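Local structure of monooxygenase (2I7G) at residues D59-E70 with T92-V103; S82-V90 with Q115-R126. The protein is probably a flavin-dependent monooxygenase of the bacterial luciferase-like family, built as a TIM barrel and assembled from two subunits. One frame throughout, in Å; residues are numbered along the deposited sequence. Where two conformers were deposited one is given.

Contact 1 (D59-E70 with T92-V103); sequences DQVGLDVFGLGE and TKNIRLTSAVSV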
loop_
_atom_site.group_PDB
_atom_site.type_symbol
_atom_site.label_atom_id
_atom_site.label_comp_id
_atom_site.label_asym_id
_atom_site.label_seq_id
_atom_site.Cartn_x
_atom_site.Cartn_y
_atom_site.Cartn_z
ATOM N N ASP B 59 16.359 -11.345 3.205
ATOM C CA ASP B 59 16.127 -11.379 4.656
ATOM C C ASP B 59 16.817 -12.590 5.302
ATOM O O ASP B 59 17.540 -12.474 6.317
ATOM C CB ASP B 59 14.597 -11.424 4.887
ATOM C CG ASP B 59 14.231 -11.376 6.360
ATOM O OD1 ASP B 59 14.696 -10.414 7.028
ATOM O OD2 ASP B 59 13.479 -12.275 6.826
ATOM N N GLN B 60 16.554 -13.756 4.732
ATOM C CA GLN B 60 17.075 -15.039 5.237
ATOM C C GLN B 60 18.603 -15.102 5.272
ATOM O O GLN B 60 19.179 -15.647 6.239
ATOM C CB GLN B 60 16.509 -16.217 4.432
ATOM C CG GLN B 60 15.013 -16.479 4.712
ATOM C CD GLN B 60 14.297 -17.268 3.583
ATOM O OE1 GLN B 60 14.901 -17.622 2.556
ATOM N NE2 GLN B 60 12.998 -17.524 3.772
ATOM N N VAL B 61 19.254 -14.512 4.274
ATOM C CA VAL B 61 20.710 -14.573 4.228
ATOM C C VAL B 61 21.357 -13.401 4.947
ATOM O O VAL B 61 22.573 -13.251 4.899
ATOM C CB VAL B 61 21.251 -14.667 2.802
ATOM C CG1 VAL B 61 20.712 -15.947 2.121
ATOM C CG2 VAL B 61 20.923 -13.369 1.970
ATOM N N GLY B 62 20.551 -12.568 5.590
ATOM C CA GLY B 62 21.076 -11.546 6.489
ATOM C C GLY B 62 21.492 -10.219 5.864
ATOM O O GLY B 62 22.257 -9.464 6.483
ATOM N N LEU B 63 20.984 -9.912 4.672
ATOM C CA LEU B 63 21.184 -8.581 4.086
ATOM C C LEU B 63 20.350 -7.541 4.865
ATOM O O LEU B 63 19.304 -7.868 5.476
ATOM C CB LEU B 63 20.854 -8.574 2.600
ATOM C CG LEU B 63 21.928 -9.385 1.833
ATOM C CD1 LEU B 63 21.353 -9.589 0.398
ATOM C CD2 LEU B 63 23.322 -8.683 1.860
ATOM N N ASP B 64 20.848 -6.309 4.876
ATOM C CA ASP B 64 20.374 -5.289 5.828
ATOM C C ASP B 64 19.205 -4.474 5.347
ATOM O O ASP B 64 18.411 -4.006 6.158
ATOM C CB ASP B 64 21.526 -4.355 6.200
ATOM C CG ASP B 64 22.656 -5.109 6.896
ATOM O OD1 ASP B 64 22.384 -5.728 7.958
ATOM O OD2 ASP B 64 23.783 -5.117 6.359
ATOM N N VAL B 65 19.119 -4.262 4.028
ATOM C CA VAL B 65 18.128 -3.331 3.467
ATOM C C VAL B 65 17.683 -3.851 2.117
ATOM O O VAL B 65 18.501 -4.380 1.356
ATOM C CB VAL B 65 18.764 -1.927 3.195
ATOM C CG1 VAL B 65 17.734 -0.983 2.537
ATOM C CG2 VAL B 65 19.377 -1.343 4.459
ATOM N N PHE B 66 16.390 -3.683 1.823
ATOM C CA PHE B 66 15.896 -3.910 0.472
ATOM C C PHE B 66 15.020 -2.722 0.046
ATOM O O PHE B 66 14.064 -2.340 0.784
ATOM C CB PHE B 66 15.095 -5.238 0.431
ATOM C CG PHE B 66 14.986 -5.863 -0.965
ATOM C CD1 PHE B 66 15.636 -7.080 -1.239
ATOM C CD2 PHE B 66 14.264 -5.235 -1.965
ATOM C CE1 PHE B 66 15.564 -7.676 -2.503
ATOM C CE2 PHE B 66 14.172 -5.795 -3.266
ATOM C CZ PHE B 66 14.838 -7.034 -3.536
ATOM N N GLY B 67 15.353 -2.161 -1.115
ATOM C CA GLY B 67 14.611 -1.005 -1.688
ATOM C C GLY B 67 13.825 -1.304 -2.951
ATOM O O GLY B 67 14.276 -2.092 -3.807
ATOM N N LEU B 68 12.661 -0.650 -3.108
ATOM C CA LEU B 68 11.862 -0.799 -4.340
ATOM C C LEU B 68 11.576 0.615 -4.865
ATOM O O LEU B 68 11.144 1.510 -4.084
ATOM C CB LEU B 68 10.518 -1.445 -4.057
ATOM C CG LEU B 68 10.562 -2.810 -3.397
ATOM C CD1 LEU B 68 9.118 -3.294 -3.238
ATOM C CD2 LEU B 68 11.313 -3.843 -4.278
ATOM N N GLY B 69 11.854 0.816 -6.150
ATOM C CA GLY B 69 11.664 2.132 -6.770
ATOM C C GLY B 69 10.315 2.288 -7.431
ATOM O O GLY B 69 9.692 1.311 -7.863
ATOM N N GLU B 70 9.848 3.537 -7.474
ATOM C CA GLU B 70 8.558 3.875 -8.092
ATOM C C GLU B 70 8.760 4.260 -9.554
ATOM O O GLU B 70 9.535 5.168 -9.848
ATOM C CB GLU B 70 7.978 5.102 -7.366
ATOM C CG GLU B 70 6.636 5.612 -7.945
ATOM C CD GLU B 70 6.160 6.940 -7.335
ATOM O OE1 GLU B 70 6.782 7.440 -6.347
ATOM O OE2 GLU B 70 5.169 7.474 -7.879
ATOM N N THR B 92 8.979 -11.294 6.141
ATOM C CA THR B 92 10.379 -11.111 6.547
ATOM C C THR B 92 10.446 -10.764 8.029
ATOM O O THR B 92 9.414 -10.399 8.640
ATOM C CB THR B 92 11.066 -9.965 5.704
ATOM O OG1 THR B 92 10.332 -8.735 5.901
ATOM C CG2 THR B 92 11.146 -10.341 4.194
ATOM N N LYS B 93 11.675 -10.845 8.546
ATOM C CA LYS B 93 11.987 -10.665 9.962
ATOM C C LYS B 93 12.910 -9.472 10.230
ATOM O O LYS B 93 12.555 -8.623 11.053
ATOM C CB LYS B 93 12.619 -11.944 10.549
ATOM C CG LYS B 93 11.888 -13.238 10.172
ATOM C CD LYS B 93 10.379 -13.180 10.534
ATOM C CE LYS B 93 10.082 -13.739 11.895
ATOM N NZ LYS B 93 8.674 -13.442 12.314
ATOM N N ASN B 94 14.062 -9.409 9.538
ATOM C CA ASN B 94 15.163 -8.512 9.942
ATOM C C ASN B 94 15.492 -7.409 8.963
ATOM O O ASN B 94 15.941 -6.337 9.351
ATOM C CB ASN B 94 16.406 -9.352 10.238
ATOM C CG ASN B 94 16.162 -10.352 11.340
ATOM O OD1 ASN B 94 16.387 -11.548 11.166
ATOM N ND2 ASN B 94 15.687 -9.874 12.480
ATOM N N ILE B 95 15.241 -7.669 7.689
ATOM C CA ILE B 95 15.648 -6.703 6.663
ATOM C C ILE B 95 14.850 -5.391 6.730
ATOM O O ILE B 95 13.639 -5.400 6.966
ATOM C CB ILE B 95 15.572 -7.361 5.262
ATOM C CG1 ILE B 95 16.413 -6.594 4.228
ATOM C CG2 ILE B 95 14.135 -7.593 4.833
ATOM C CD1 ILE B 95 16.795 -7.500 3.050
ATOM N N ARG B 96 15.538 -4.270 6.557
ATOM C CA ARG B 96 14.837 -3.018 6.490
ATOM C C ARG B 96 14.228 -2.820 5.115
ATOM O O ARG B 96 14.757 -3.308 4.104
ATOM C CB ARG B 96 15.718 -1.875 6.952
ATOM C CG ARG B 96 16.085 -2.117 8.451
ATOM C CD ARG B 96 16.743 -0.984 9.142
ATOM N NE ARG B 96 15.959 0.232 9.065
ATOM C CZ ARG B 96 15.100 0.626 10.003
ATOM N NH1 ARG B 96 14.881 -0.109 11.105
ATOM N NH2 ARG B 96 14.447 1.754 9.821
ATOM N N LEU B 97 13.114 -2.113 5.076
ATOM C CA LEU B 97 12.280 -2.068 3.858
ATOM C C LEU B 97 12.074 -0.610 3.433
ATOM O O LEU B 97 11.434 0.185 4.177
ATOM C CB LEU B 97 10.909 -2.711 4.154
ATOM C CG LEU B 97 10.982 -4.238 4.476
ATOM C CD1 LEU B 97 9.621 -4.676 5.042
ATOM C CD2 LEU B 97 11.399 -5.068 3.252
ATOM N N THR B 98 12.594 -0.249 2.269
ATOM C CA THR B 98 12.593 1.196 1.886
ATOM C C THR B 98 12.080 1.384 0.460
ATOM O O THR B 98 12.232 0.500 -0.394
ATOM C CB THR B 98 14.006 1.867 2.033
ATOM O OG1 THR B 98 13.959 3.265 1.715
ATOM C CG2 THR B 98 15.061 1.189 1.129
ATOM N N SER B 99 11.494 2.542 0.195
ATOM C CA SER B 99 11.400 2.952 -1.226
ATOM C C SER B 99 12.826 3.330 -1.733
ATOM O O SER B 99 13.715 3.635 -0.936
ATOM C CB SER B 99 10.429 4.117 -1.403
ATOM O OG SER B 99 10.770 5.206 -0.561
ATOM N N ALA B 100 13.020 3.319 -3.045
ATOM C CA ALA B 100 14.329 3.637 -3.653
ATOM C C ALA B 100 14.108 3.929 -5.150
ATOM O O ALA B 100 14.626 3.205 -5.990
ATOM C CB ALA B 100 15.323 2.412 -3.438
ATOM N N VAL B 101 13.317 4.956 -5.493
ATOM C CA VAL B 101 12.903 6.045 -4.576
ATOM C C VAL B 101 11.394 6.230 -4.638
ATOM O O VAL B 101 10.718 5.689 -5.536
ATOM C CB VAL B 101 13.550 7.432 -4.976
ATOM C CG1 VAL B 101 15.058 7.266 -5.067
ATOM C CG2 VAL B 101 13.000 7.919 -6.332
ATOM N N SER B 102 10.880 6.947 -3.660
ATOM C CA SER B 102 9.544 7.536 -3.676
ATOM C C SER B 102 9.702 8.856 -4.452
ATOM O O SER B 102 10.513 9.700 -4.067
ATOM C CB SER B 102 9.099 7.834 -2.249
ATOM O OG SER B 102 8.716 6.652 -1.560
ATOM N N VAL B 103 8.963 9.042 -5.549
ATOM C CA VAL B 103 9.029 10.323 -6.290
ATOM C C VAL B 103 8.079 11.283 -5.539
ATOM O O VAL B 103 6.912 11.524 -5.919
ATOM C CB VAL B 103 8.684 10.168 -7.789
ATOM C CG1 VAL B 103 8.851 11.524 -8.514
ATOM C CG2 VAL B 103 9.607 9.084 -8.428
HETATM O O HOH W 1 18.706 -4.375 8.970
HETATM O O HOH W 2 5.037 10.115 -7.427
HETATM O O HOH W 3 12.541 4.901 -8.429
#
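The carboxylate of Asp-59 takes three backbone N-H groups from the turn that leads into strand 96-99. Asp-59 OD1 accepts Asn-94 N (2.8 Å) on the syn side and Ile-95 N nearly along the C-O bond. Asp-59 OD2 accepts Lys-93 N at 2.9 Å, from above the carboxylate plane. CG lies anti to the backbone N (chi1 -176°), which swings the acid across. At the far end Glu-70 takes one backbone N-H. Glu-70 OE1, on an extended chain, meets Val-103 N at 2.8 Å on its anti side, 35° out of the carboxylate plane. OE2 bonds His-72 and forms a salt bridge with Arg-111 of the second subunit.

Between the acids, Phe-66 N donates to Arg-96 O and Leu-68 N to Thr-98 O. Beyond the strands, Glu-70 N reaches Val-101 O, just after the Ala-100/Val-101 cis peptide.

Ile-95 CG1 rests on Leu-63 O and Val-65 N. Ile-95 CD1 sits at the edge of the Phe-66 ring, 3.9 Å from Phe-66 CB. On the other face Val-65 CG1 meets Thr-98 CG2 at 3.7 Å. Strands 65-68 and 96-99 are neighbouring parallel strands of a TIM barrel, joined through helix 81-89 in a beta-alpha-beta unit.

Contact 2 (S82-V90 with Q115-R126); sequences STVLAAAAV and QFSTVDLLSNGR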
loop_
_atom_site.group_PDB
_atom_site.type_symbol
_atom_site.label_atom_id
_atom_site.label_comp_id
_atom_site.label_asym_id
_atom_site.label_seq_id
_atom_site.Cartn_x
_atom_site.Cartn_y
_atom_site.Cartn_z
ATOM N N SER B 82 5.259 1.302 -1.484
ATOM C CA SER B 82 4.722 0.996 -0.139
ATOM C C SER B 82 3.767 -0.214 -0.148
ATOM O O SER B 82 3.764 -1.022 0.803
ATOM C CB SER B 82 4.016 2.242 0.442
ATOM O OG SER B 82 2.931 2.669 -0.386
ATOM N N THR B 83 2.957 -0.339 -1.207
ATOM C CA THR B 83 1.994 -1.450 -1.302
ATOM C C THR B 83 2.748 -2.803 -1.328
ATOM O O THR B 83 2.420 -3.742 -0.602
ATOM C CB THR B 83 1.035 -1.283 -2.522
ATOM O OG1 THR B 83 0.436 0.043 -2.492
ATOM C CG2 THR B 83 -0.062 -2.364 -2.492
ATOM N N VAL B 84 3.776 -2.885 -2.178
ATOM C CA VAL B 84 4.589 -4.077 -2.234
ATOM C C VAL B 84 5.403 -4.328 -0.926
ATOM O O VAL B 84 5.504 -5.499 -0.479
ATOM C CB VAL B 84 5.488 -4.097 -3.526
ATOM C CG1 VAL B 84 6.231 -5.414 -3.564
ATOM C CG2 VAL B 84 4.617 -3.944 -4.805
ATOM N N LEU B 85 5.924 -3.264 -0.309
ATOM C CA LEU B 85 6.734 -3.381 0.929
ATOM C C LEU B 85 5.855 -3.913 2.059
ATOM O O LEU B 85 6.342 -4.592 2.954
ATOM C CB LEU B 85 7.408 -2.052 1.323
ATOM C CG LEU B 85 8.486 -1.577 0.301
ATOM C CD1 LEU B 85 8.943 -0.173 0.635
ATOM C CD2 LEU B 85 9.695 -2.612 0.198
ATOM N N ALA B 86 4.567 -3.569 2.040
ATOM C CA ALA B 86 3.611 -4.160 3.023
ATOM C C ALA B 86 3.604 -5.676 2.963
ATOM O O ALA B 86 3.582 -6.369 3.999
ATOM C CB ALA B 86 2.192 -3.618 2.813
ATOM N N ALA B 87 3.557 -6.205 1.735
ATOM C CA ALA B 87 3.608 -7.659 1.567
ATOM C C ALA B 87 4.973 -8.215 2.051
ATOM O O ALA B 87 5.047 -9.258 2.712
ATOM C CB ALA B 87 3.346 -8.006 0.122
ATOM N N ALA B 88 6.048 -7.539 1.687
ATOM C CA ALA B 88 7.400 -7.945 2.120
ATOM C C ALA B 88 7.454 -7.953 3.657
ATOM O O ALA B 88 8.054 -8.853 4.238
ATOM C CB ALA B 88 8.453 -6.962 1.583
ATOM N N ALA B 89 6.784 -6.969 4.295
ATOM C CA ALA B 89 6.877 -6.810 5.752
ATOM C C ALA B 89 6.437 -8.096 6.462
ATOM O O ALA B 89 7.038 -8.517 7.450
ATOM C CB ALA B 89 5.982 -5.635 6.215
ATOM N N VAL B 90 5.359 -8.717 5.963
ATOM C CA VAL B 90 4.787 -9.891 6.667
ATOM C C VAL B 90 5.433 -11.221 6.247
ATOM O O VAL B 90 5.065 -12.299 6.747
ATOM C CB VAL B 90 3.258 -9.964 6.545
ATOM C CG1 VAL B 90 2.606 -8.758 7.221
ATOM C CG2 VAL B 90 2.772 -10.088 5.065
ATOM N N GLN B 115 1.089 5.459 4.372
ATOM C CA GLN B 115 1.442 4.176 3.778
ATOM C C GLN B 115 2.705 3.571 4.412
ATOM O O GLN B 115 2.711 2.404 4.856
ATOM C CB GLN B 115 1.586 4.319 2.255
ATOM C CG GLN B 115 0.237 4.589 1.513
ATOM C CD GLN B 115 0.496 5.302 0.176
ATOM O OE1 GLN B 115 1.627 5.331 -0.311
ATOM N NE2 GLN B 115 -0.549 5.912 -0.389
ATOM N N PHE B 116 3.755 4.382 4.545
ATOM C CA PHE B 116 5.000 3.861 5.130
ATOM C C PHE B 116 4.884 3.655 6.658
ATOM O O PHE B 116 5.550 2.760 7.189
ATOM C CB PHE B 116 6.196 4.729 4.760
ATOM C CG PHE B 116 6.659 4.504 3.351
ATOM C CD1 PHE B 116 7.671 3.576 3.090
ATOM C CD2 PHE B 116 6.049 5.172 2.290
ATOM C CE1 PHE B 116 8.085 3.339 1.722
ATOM C CE2 PHE B 116 6.467 4.976 0.938
ATOM C CZ PHE B 116 7.482 4.038 0.667
ATOM N N SER B 117 4.050 4.452 7.345
ATOM C CA SER B 117 3.752 4.212 8.770
ATOM C C SER B 117 3.042 2.851 8.917
ATOM O O SER B 117 3.308 2.094 9.847
ATOM C CB SER B 117 2.906 5.349 9.365
ATOM O OG SER B 117 3.699 6.514 9.531
ATOM N N THR B 118 2.161 2.531 7.965
ATOM C CA THR B 118 1.477 1.228 7.978
ATOM C C THR B 118 2.498 0.086 7.768
ATOM O O THR B 118 2.482 -0.916 8.476
ATOM C CB THR B 118 0.338 1.227 6.952
ATOM O OG1 THR B 118 -0.613 2.249 7.311
ATOM C CG2 THR B 118 -0.396 -0.121 6.992
ATOM N N VAL B 119 3.425 0.277 6.831
ATOM C CA VAL B 119 4.480 -0.730 6.592
ATOM C C VAL B 119 5.319 -0.855 7.868
ATOM O O VAL B 119 5.721 -1.970 8.253
ATOM C CB VAL B 119 5.372 -0.314 5.422
ATOM C CG1 VAL B 119 6.508 -1.332 5.272
ATOM C CG2 VAL B 119 4.569 -0.313 4.102
ATOM N N ASP B 120 5.599 0.283 8.485
ATOM C CA ASP B 120 6.358 0.284 9.744
ATOM C C ASP B 120 5.671 -0.581 10.814
ATOM O O ASP B 120 6.326 -1.352 11.531
ATOM C CB ASP B 120 6.592 1.690 10.317
ATOM C CG ASP B 120 7.788 1.728 11.225
ATOM O OD1 ASP B 120 8.873 1.217 10.792
ATOM O OD2 ASP B 120 7.648 2.221 12.365
ATOM N N LEU B 121 4.356 -0.427 10.950
ATOM C CA LEU B 121 3.603 -1.228 11.911
ATOM C C LEU B 121 3.593 -2.717 11.551
ATOM O O LEU B 121 3.786 -3.579 12.449
ATOM C CB LEU B 121 2.184 -0.664 12.050
ATOM C CG LEU B 121 2.101 0.753 12.656
ATOM C CD1 LEU B 121 0.597 1.114 12.650
ATOM C CD2 LEU B 121 2.667 0.805 14.075
ATOM N N LEU B 122 3.355 -3.019 10.272
ATOM C CA LEU B 122 3.342 -4.404 9.796
ATOM C C LEU B 122 4.691 -5.106 9.974
ATOM O O LEU B 122 4.733 -6.344 10.160
ATOM C CB LEU B 122 2.986 -4.459 8.305
ATOM C CG LEU B 122 1.516 -4.083 7.987
ATOM C CD1 LEU B 122 1.307 -3.774 6.447
ATOM C CD2 LEU B 122 0.531 -5.179 8.536
ATOM N N SER B 123 5.767 -4.321 9.859
ATOM C CA SER B 123 7.175 -4.832 9.924
ATOM C C SER B 123 7.846 -4.697 11.306
ATOM O O SER B 123 9.036 -4.968 11.445
ATOM C CB SER B 123 8.038 -4.093 8.886
ATOM O OG SER B 123 8.225 -2.723 9.268
ATOM N N ASN B 124 7.077 -4.224 12.281
ATOM C CA ASN B 124 7.586 -4.000 13.623
ATOM C C ASN B 124 8.812 -3.065 13.663
ATOM O O ASN B 124 9.762 -3.322 14.392
ATOM C CB ASN B 124 7.884 -5.354 14.278
ATOM C CG ASN B 124 6.633 -6.178 14.476
ATOM O OD1 ASN B 124 6.386 -7.157 13.760
ATOM N ND2 ASN B 124 5.802 -5.740 15.402
ATOM N N GLY B 125 8.764 -1.977 12.883
ATOM C CA GLY B 125 9.742 -0.887 12.983
ATOM C C GLY B 125 10.860 -0.909 11.951
ATOM O O GLY B 125 11.940 -0.391 12.214
ATOM N N ARG B 126 10.581 -1.477 10.764
ATOM C CA ARG B 126 11.640 -1.682 9.743
ATOM C C ARG B 126 11.490 -0.819 8.450
ATOM O O ARG B 126 12.308 -0.979 7.486
ATOM C CB ARG B 126 11.717 -3.150 9.373
ATOM C CG ARG B 126 12.364 -4.016 10.435
ATOM C CD ARG B 126 12.393 -5.463 10.093
ATOM N NE ARG B 126 11.072 -6.086 9.952
ATOM C CZ ARG B 126 10.674 -6.811 8.898
ATOM N NH1 ARG B 126 11.447 -7.011 7.815
ATOM N NH2 ARG B 126 9.446 -7.339 8.934
HETATM O O HOH W 4 6.022 -9.110 10.113
#
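Ser-82 CB lies over one face of the Phe-116 ring, a CH-pi contact 4.0 Å from the centroid and offset toward the rim. Ser-82 OG is 3.0 Å from Gln-115 OE1. Leu-85 CD1 reaches Phe-116 CE1 obliquely at 3.8 Å. One turn on, the two methyls of Val-119 divide: CG2 meets Ser-82 O at 3.5 Å and CG1 lies by Leu-85 CB. Further along, Ala-86 CB meets Leu-122 CD1 at 3.7 Å, and Ala-89 CB packs on the CB atoms of Leu-122 and Ser-123.

Helices 81-89 and 109-122 are successive outer helices of the TIM barrel. Their segments run nearly parallel, 6° apart, with axes 8.7 Å from each other.

Arg-126 NH2 approaches Ala-89 O in the guanidinium plane, but the bond is weak and bent (3.1 Å, 134°). A water donates to both Ala-89 O and Leu-122 O. Further out, Ser-123 O accepts Arg-126 NE, and NH1 bonds Ile-95 O and Thr-92 OG1, so several bonds orient the guanidinium. Ser-123 OG takes Arg-126 N, an ST motif, and donates to Val-119 O. The helix ends in a Schellman motif at Asn-124. On the dimer side, Gln-115 packs on Gln-115 of the second subunit.

Overall arrangement
Contacts 1 and 2 are adjacent layers of one part of the barrel, with centres about 10 Å apart. Contact 1 pairs two strands, about 8 Å from the chain centre; contact 2 pairs two helices outside them, at about 16 Å. Arg-126 is the main tie: its O lies 2.8 Å from Leu-97 N, and its NH1 lies 2.8 Å from Thr-92 OG1. Both contacts reach the second subunit, contact 1 through Glu-70. TIM-barrel active sites lie at the C-terminal ends of the strands. In luciferase-like relatives a non-prolyl cis peptide at a comparable place lies by the flavin, so the Ala-100/Val-101 peptide of contact 1 probably lines the cofactor site.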